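Local coordinates for protein glycosyl hydrolase (Bacteroides ovatus, PDB 3QC2) that is a glycosyl hydrolase by name, related to the beta-fructosidase clan, whose members have a five-bladed beta-propeller fold, at residues Met329-Lys333 against Asn334-Leu338; Arg154-Lys157 against Asp158-Lys161. One frame throughout, in Å; residues are numbered along the deposited sequence.

Interaction 1. Residues Met329-Lys333 against Asn334-Leu338; sequences MVYFK and NKWYL
The indole of W336 is held from both faces by side chains of the strand it pairs with: Y331 lies over one and the selenomethionine M329 over the other. From the Y331 side, CB sits almost squarely above the six-membered ring, a CH-pi contact 3.7 Å from CB to the centroid and 9° off the normal. The tyrosine ring follows over the five-membered ring of W336, its CD1 over that face near the rim and 3.5 Å from CE2, and the two ring planes meet obliquely at 37°. With CG of Y331 anti to the backbone N (chi1 -175°), the phenol is carried on toward the turn, where CE1 packs against the backbone of N334. M329 reaches W336 with an extended chain, its terminal CE 3.6 Å from CE3 of W336, near the rim of the face turned away from Y331; SE makes an oblique Met-aromatic contact, 5.3 Å from the centroid of the six-membered ring.

The side chains stand on a tight antiparallel hairpin closed by a type I' turn from F332 to K335, K333 and N334 both having positive phi. V330 and Y337 exchange a pair of backbone hydrogen bonds, and F332 N gives a straight one to O of K335, 2.9 Å. The return bond from K335 N to F332 O is less regular, the donor standing well above the carbonyl plane. On the reverse face, Y337 sets CD1 4.0 Å from CB of F332, and a water links its OH to O of K333, tying the ring's polar end to the turn.

Strands 324-332 and 335-342 are the first two of a three-stranded antiparallel sheet completed by 346-352. The V330, F332 and Y337 face packs on I65 of strand 64-72, while F16 meets the W336 ring edge-to-face on the other side.

Interaction 2. Residues Arg154-Lys157 against Asp158-Lys161; sequences RNLK and DWTK
The amide of N155 grips D158 twice, at its backbone N and at its carboxylate, drawing the chain into a compact turn. OD1 of N155 accepts from D158 N at 2.9 Å, nearly straight and on a lone pair in the carbonyl plane, and also from K157 N at 2.8 Å, which stands above that plane; the latter bond makes an Asx turn. Two backbone N-H groups thus fix the rotation of the amide. Its chi1 of 67° swings CG between the backbone N and carbonyl carbon, over the turn. ND2 then donates to OD2 of D158, 3.1 Å away, reaching it from above the carboxylate plane, with the two flat groups 54° apart.

The tighter apolar part is L156 beside W159, the side chains running alongside each other with CD2 3.8 Å from CZ2. A weak bond from W159 NE1 to L156 O adds to this pairing. On the looser, solvent side, D158 is exposed, and a water bridges K157 O and W159 N. The extended K157 side chain ends in a salt bridge with E100 and also makes a cation-pi contact with Y88.

The turn connects strands 146-153 and 160-164, neighbours in a four-stranded antiparallel sheet. L156 packs on T59 and Y61 of strand 52-61 and on Y134, while W159 lies against A151, S153 and M136 and meets F105 edge-to-face.

In the fold
Both interactions are local reversals between consecutive antiparallel strands, but they belong to separate sheets, with centres about 23 Å apart and nearest atoms about 9 Å apart. Interaction 1 is largely buried, and aromatic and selenomethionine side chains on a regular hairpin supply most of its contact. Interaction 2 lies at the surface, where an irregular loop is shaped by an asparagine amide, a carboxylate and water. A tryptophan takes part in each, lying between two side chains of the partner strand in interaction 1, and beside a single leucine of the other segment in interaction 2. Strand 52-61 is a shared neighbour: V330 and F332 touch it from a strand, N155 and L156 from a loop.

Interaction 1. Residues Met329-Lys333 against Asn334-Leu338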
HETATM    1  N   MSE A 329      -4.782  -0.199   6.080  1.00 22.32           N
HETATM    2  CA  MSE A 329      -6.185  -0.381   6.417  1.00 22.60           C
HETATM    3  C   MSE A 329      -6.328  -1.232   7.687  1.00 22.79           C
HETATM    4  O   MSE A 329      -5.749  -2.310   7.781  1.00 22.70           O
HETATM    5  CB  MSE A 329      -6.870  -1.049   5.230  1.00 22.70           C
HETATM    6  CG  MSE A 329      -8.351  -1.080   5.262  1.00 23.76           C
HETATM    7 SE   MSE A 329      -9.034  -1.703   3.517  0.75 25.61          SE
HETATM    8  CE  MSE A 329     -10.909  -1.792   4.007  1.00 24.23           C
ATOM      9  N   VAL A 330      -7.100  -0.741   8.658  1.00 22.90           N
ATOM     10  CA  VAL A 330      -7.260  -1.442   9.925  1.00 23.46           C
ATOM     11  C   VAL A 330      -8.704  -1.457  10.416  1.00 24.11           C
ATOM     12  O   VAL A 330      -9.368  -0.431  10.436  1.00 24.07           O
ATOM     13  CB  VAL A 330      -6.389  -0.789  11.053  1.00 23.62           C
ATOM     14  CG1 VAL A 330      -6.406  -1.656  12.293  1.00 24.28           C
ATOM     15  CG2 VAL A 330      -4.933  -0.567  10.590  1.00 22.98           C
ATOM     16  N   TYR A 331      -9.180  -2.638  10.810  1.00 24.89           N
ATOM     17  CA  TYR A 331     -10.506  -2.777  11.396  1.00 25.74           C
ATOM     18  C   TYR A 331     -10.286  -2.553  12.877  1.00 26.67           C
ATOM     19  O   TYR A 331      -9.672  -3.380  13.557  1.00 26.95           O
ATOM     20  CB  TYR A 331     -11.083  -4.156  11.115  1.00 26.05           C
ATOM     21  CG  TYR A 331     -12.509  -4.336  11.581  1.00 26.70           C
ATOM     22  CD1 TYR A 331     -13.515  -3.489  11.132  1.00 26.62           C
ATOM     23  CD2 TYR A 331     -12.867  -5.394  12.424  1.00 27.38           C
ATOM     24  CE1 TYR A 331     -14.830  -3.659  11.539  1.00 27.60           C
ATOM     25  CE2 TYR A 331     -14.177  -5.575  12.826  1.00 27.82           C
ATOM     26  CZ  TYR A 331     -15.154  -4.704  12.380  1.00 28.31           C
ATOM     27  OH  TYR A 331     -16.460  -4.866  12.776  1.00 30.40           O
ATOM     28  N   PHE A 332     -10.780  -1.426  13.376  1.00 27.42           N
ATOM     29  CA  PHE A 332     -10.531  -1.019  14.752  1.00 28.39           C
ATOM     30  C   PHE A 332     -11.783  -0.438  15.360  1.00 29.27           C
ATOM     31  O   PHE A 332     -12.370   0.481  14.810  1.00 28.83           O
ATOM     32  CB  PHE A 332      -9.393   0.018  14.739  1.00 27.98           C
ATOM     33  CG  PHE A 332      -8.923   0.454  16.106  1.00 29.33           C
ATOM     34  CD1 PHE A 332      -8.179  -0.417  16.920  1.00 30.31           C
ATOM     35  CD2 PHE A 332      -9.167   1.751  16.560  1.00 29.84           C
ATOM     36  CE1 PHE A 332      -7.726  -0.011  18.166  1.00 30.75           C
ATOM     37  CE2 PHE A 332      -8.708   2.169  17.821  1.00 30.55           C
ATOM     38  CZ  PHE A 332      -7.989   1.292  18.618  1.00 31.09           C
ATOM     39  N   LYS A 333     -12.191  -0.990  16.506  1.00 30.62           N
ATOM     40  CA  LYS A 333     -13.396  -0.538  17.211  1.00 31.83           C
ATOM     41  C   LYS A 333     -14.614  -0.500  16.282  1.00 31.76           C
ATOM     42  O   LYS A 333     -15.317   0.503  16.201  1.00 31.91           O
ATOM     43  CB  LYS A 333     -13.150   0.825  17.879  1.00 32.38           C
ATOM     44  CG  LYS A 333     -12.153   0.748  19.044  1.00 33.88           C
ATOM     45  CD  LYS A 333     -11.936   2.103  19.703  1.00 36.19           C
ATOM     46  CE  LYS A 333     -11.191   1.952  21.054  1.00 37.91           C
ATOM     47  NZ  LYS A 333     -10.911   3.284  21.719  1.00 39.14           N
ATOM     48  N   ASN A 334     -14.822  -1.617  15.569  1.00 31.55           N
ATOM     49  CA  ASN A 334     -15.963  -1.815  14.644  1.00 31.59           C
ATOM     50  C   ASN A 334     -16.061  -0.841  13.425  1.00 30.62           C
ATOM     51  O   ASN A 334     -17.131  -0.696  12.829  1.00 30.74           O
ATOM     52  CB  ASN A 334     -17.278  -1.837  15.440  1.00 32.83           C
ATOM     53  CG  ASN A 334     -17.274  -2.903  16.540  1.00 34.23           C
ATOM     54  OD1 ASN A 334     -16.651  -3.968  16.393  1.00 34.95           O
ATOM     55  ND2 ASN A 334     -17.960  -2.624  17.635  1.00 35.11           N
ATOM     56  N   LYS A 335     -14.943  -0.205  13.066  1.00 29.48           N
ATOM     57  CA  LYS A 335     -14.889   0.707  11.900  1.00 28.71           C
ATOM     58  C   LYS A 335     -13.622   0.444  11.130  1.00 27.42           C
ATOM     59  O   LYS A 335     -12.663  -0.105  11.675  1.00 27.46           O
ATOM     60  CB  LYS A 335     -14.931   2.177  12.323  1.00 28.93           C
ATOM     61  CG  LYS A 335     -16.231   2.610  13.002  1.00 30.71           C
ATOM     62  CD  LYS A 335     -16.204   4.111  13.337  1.00 32.12           C
ATOM     63  CE  LYS A 335     -17.373   4.518  14.250  1.00 34.10           C
ATOM     64  NZ  LYS A 335     -17.329   5.973  14.603  1.00 34.88           N
ATOM     65  N   TRP A 336     -13.616   0.831   9.856  1.00 26.30           N
ATOM     66  CA  TRP A 336     -12.446   0.645   8.997  1.00 25.03           C
ATOM     67  C   TRP A 336     -11.675   1.961   8.788  1.00 24.29           C
ATOM     68  O   TRP A 336     -12.231   2.962   8.313  1.00 24.14           O
ATOM     69  CB  TRP A 336     -12.852   0.065   7.646  1.00 24.65           C
ATOM     70  CG  TRP A 336     -13.238  -1.388   7.672  1.00 24.62           C
ATOM     71  CD1 TRP A 336     -14.499  -1.903   7.745  1.00 24.92           C
ATOM     72  CD2 TRP A 336     -12.356  -2.503   7.600  1.00 24.13           C
ATOM     73  NE1 TRP A 336     -14.455  -3.265   7.726  1.00 25.24           N
ATOM     74  CE2 TRP A 336     -13.150  -3.665   7.638  1.00 25.07           C
ATOM     75  CE3 TRP A 336     -10.965  -2.637   7.510  1.00 24.17           C
ATOM     76  CZ2 TRP A 336     -12.603  -4.951   7.582  1.00 25.21           C
ATOM     77  CZ3 TRP A 336     -10.416  -3.921   7.455  1.00 24.19           C
ATOM     78  CH2 TRP A 336     -11.238  -5.057   7.487  1.00 24.60           C
ATOM     79  N   TYR A 337     -10.391   1.930   9.125  1.00 23.66           N
ATOM     80  CA  TYR A 337      -9.510   3.081   8.994  1.00 23.13           C
ATOM     81  C   TYR A 337      -8.597   2.912   7.776  1.00 22.53           C
ATOM     82  O   TYR A 337      -7.772   2.006   7.735  1.00 22.11           O
ATOM     83  CB  TYR A 337      -8.693   3.245  10.282  1.00 23.37           C
ATOM     84  CG  TYR A 337      -9.559   3.669  11.440  1.00 23.35           C
ATOM     85  CD1 TYR A 337     -10.426   2.765  12.059  1.00 23.07           C
ATOM     86  CD2 TYR A 337      -9.543   4.977  11.898  1.00 22.99           C
ATOM     87  CE1 TYR A 337     -11.234   3.158  13.101  1.00 23.74           C
ATOM     88  CE2 TYR A 337     -10.353   5.376  12.948  1.00 24.08           C
ATOM     89  CZ  TYR A 337     -11.194   4.460  13.545  1.00 23.75           C
ATOM     90  OH  TYR A 337     -11.995   4.851  14.582  1.00 24.67           O
ATOM     91  N   LEU A 338      -8.771   3.787   6.784  1.00 22.17           N
ATOM     92  CA  LEU A 338      -7.981   3.737   5.545  1.00 21.53           C
ATOM     93  C   LEU A 338      -6.876   4.767   5.600  1.00 21.32           C
ATOM     94  O   LEU A 338      -7.148   5.961   5.763  1.00 21.59           O
ATOM     95  CB  LEU A 338      -8.882   4.019   4.336  1.00 21.39           C
ATOM     96  CG  LEU A 338      -8.251   3.893   2.950  1.00 21.09           C
ATOM     97  CD1 LEU A 338      -7.734   2.466   2.725  1.00 20.50           C
ATOM     98  CD2 LEU A 338      -9.237   4.271   1.883  1.00 21.03           C
TER
HETATM   99  O   HOH W   1     -14.050   3.244  15.693  1.00 45.16           O

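Interaction 2. Residues Arg154-Lys157 against Asp158-Lys161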
ATOM      1  N   ARG A 154       7.721  -9.359  14.991  1.00 30.98           N
ATOM      2  CA  ARG A 154       6.707  -9.676  16.008  1.00 31.67           C
ATOM      3  C   ARG A 154       6.324  -8.458  16.858  1.00 31.53           C
ATOM      4  O   ARG A 154       5.290  -8.486  17.524  1.00 31.76           O
ATOM      5  CB  ARG A 154       7.140 -10.867  16.861  1.00 32.82           C
ATOM      6  CG  ARG A 154       7.116 -12.146  16.033  1.00 33.93           C
ATOM      7  CD  ARG A 154       7.376 -13.405  16.799  1.00 36.22           C
ATOM      8  NE  ARG A 154       7.284 -14.543  15.871  1.00 37.72           N
ATOM      9  CZ  ARG A 154       6.148 -15.185  15.540  1.00 38.65           C
ATOM     10  NH1 ARG A 154       4.957 -14.834  16.077  1.00 38.51           N
ATOM     11  NH2 ARG A 154       6.198 -16.194  14.666  1.00 39.26           N
ATOM     12  N   ASN A 155       7.143  -7.387  16.809  1.00 31.35           N
ATOM     13  CA  ASN A 155       6.866  -6.147  17.560  1.00 31.47           C
ATOM     14  C   ASN A 155       6.809  -4.888  16.665  1.00 30.89           C
ATOM     15  O   ASN A 155       6.726  -3.767  17.178  1.00 30.89           O
ATOM     16  CB  ASN A 155       7.917  -5.944  18.666  1.00 32.25           C
ATOM     17  CG  ASN A 155       9.310  -5.658  18.113  1.00 32.58           C
ATOM     18  OD1 ASN A 155       9.498  -5.516  16.893  1.00 32.99           O
ATOM     19  ND2 ASN A 155      10.295  -5.566  19.005  1.00 32.68           N
ATOM     20  N   LEU A 156       6.877  -5.084  15.338  1.00 30.48           N
ATOM     21  CA  LEU A 156       6.832  -3.981  14.339  1.00 29.96           C
ATOM     22  C   LEU A 156       8.036  -2.978  14.414  1.00 30.58           C
ATOM     23  O   LEU A 156       7.999  -1.918  13.766  1.00 30.16           O
ATOM     24  CB  LEU A 156       5.486  -3.227  14.410  1.00 29.30           C
ATOM     25  CG  LEU A 156       4.231  -4.072  14.098  1.00 29.13           C
ATOM     26  CD1 LEU A 156       2.975  -3.343  14.506  1.00 28.95           C
ATOM     27  CD2 LEU A 156       4.162  -4.477  12.606  1.00 27.62           C
ATOM     28  N   LYS A 157       9.085  -3.329  15.187  1.00 31.61           N
ATOM     29  CA  LYS A 157      10.312  -2.485  15.310  1.00 32.38           C
ATOM     30  C   LYS A 157      11.586  -3.240  14.893  1.00 32.78           C
ATOM     31  O   LYS A 157      12.421  -2.698  14.157  1.00 32.93           O
ATOM     32  CB  LYS A 157      10.472  -1.928  16.736  1.00 33.23           C
ATOM     33  CG  LYS A 157       9.454  -0.809  17.094  1.00 33.78           C
ATOM     34  CD  LYS A 157       9.828  -0.092  18.423  1.00 35.73           C
ATOM     35  CE  LYS A 157       8.919   1.114  18.682  1.00 36.24           C
ATOM     36  NZ  LYS A 157       9.228   1.833  19.965  1.00 37.28           N
ATOM     37  N   ASP A 158      11.729  -4.481  15.369  1.00 33.09           N
ATOM     38  CA  ASP A 158      12.887  -5.322  15.043  1.00 33.51           C
ATOM     39  C   ASP A 158      12.528  -6.225  13.874  1.00 32.70           C
ATOM     40  O   ASP A 158      11.912  -7.280  14.057  1.00 32.70           O
ATOM     41  CB  ASP A 158      13.283  -6.145  16.260  1.00 34.52           C
ATOM     42  CG  ASP A 158      13.634  -5.275  17.456  1.00 36.06           C
ATOM     43  OD1 ASP A 158      14.219  -4.175  17.258  1.00 36.90           O
ATOM     44  OD2 ASP A 158      13.334  -5.688  18.593  1.00 38.50           O
ATOM     45  N   TRP A 159      12.925  -5.808  12.672  1.00 31.87           N
ATOM     46  CA  TRP A 159      12.592  -6.536  11.431  1.00 31.07           C
ATOM     47  C   TRP A 159      13.694  -7.436  10.922  1.00 31.51           C
ATOM     48  O   TRP A 159      14.880  -7.131  11.075  1.00 32.19           O
ATOM     49  CB  TRP A 159      12.232  -5.538  10.339  1.00 30.24           C
ATOM     50  CG  TRP A 159      11.022  -4.784  10.655  1.00 29.26           C
ATOM     51  CD1 TRP A 159      10.946  -3.610  11.329  1.00 29.20           C
ATOM     52  CD2 TRP A 159       9.677  -5.160  10.338  1.00 27.93           C
ATOM     53  NE1 TRP A 159       9.628  -3.213  11.441  1.00 28.85           N
ATOM     54  CE2 TRP A 159       8.831  -4.152  10.841  1.00 27.60           C
ATOM     55  CE3 TRP A 159       9.106  -6.250   9.668  1.00 27.40           C
ATOM     56  CZ2 TRP A 159       7.443  -4.200  10.702  1.00 26.79           C
ATOM     57  CZ3 TRP A 159       7.726  -6.295   9.525  1.00 27.12           C
ATOM     58  CH2 TRP A 159       6.910  -5.274  10.043  1.00 26.54           C
ATOM     59  N   THR A 160      13.287  -8.555  10.309  1.00 31.01           N
ATOM     60  CA  THR A 160      14.208  -9.494   9.696  1.00 31.38           C
ATOM     61  C   THR A 160      13.982  -9.430   8.189  1.00 30.70           C
ATOM     62  O   THR A 160      12.884  -9.695   7.721  1.00 29.97           O
ATOM     63  CB  THR A 160      13.967 -10.924  10.166  1.00 31.88           C
ATOM     64  OG1 THR A 160      14.038 -10.977  11.588  1.00 32.75           O
ATOM     65  CG2 THR A 160      15.019 -11.871   9.566  1.00 32.30           C
ATOM     66  N   LYS A 161      15.024  -9.061   7.445  1.00 30.75           N
ATOM     67  CA  LYS A 161      14.942  -8.946   5.996  1.00 30.20           C
ATOM     68  C   LYS A 161      15.196 -10.303   5.361  1.00 30.62           C
ATOM     69  O   LYS A 161      16.235 -10.929   5.607  1.00 31.50           O
ATOM     70  CB  LYS A 161      15.965  -7.935   5.492  1.00 30.50           C
ATOM     71  CG  LYS A 161      15.815  -6.516   6.110  1.00 30.55           C
ATOM     72  CD  LYS A 161      16.837  -5.543   5.526  1.00 30.57           C
ATOM     73  CE  LYS A 161      16.675  -4.144   6.089  1.00 30.32           C
ATOM     74  NZ  LYS A 161      17.613  -3.162   5.448  1.00 30.82           N
TER
HETATM   75  O   HOH W   2      14.333  -3.470  12.420  1.00 32.60           O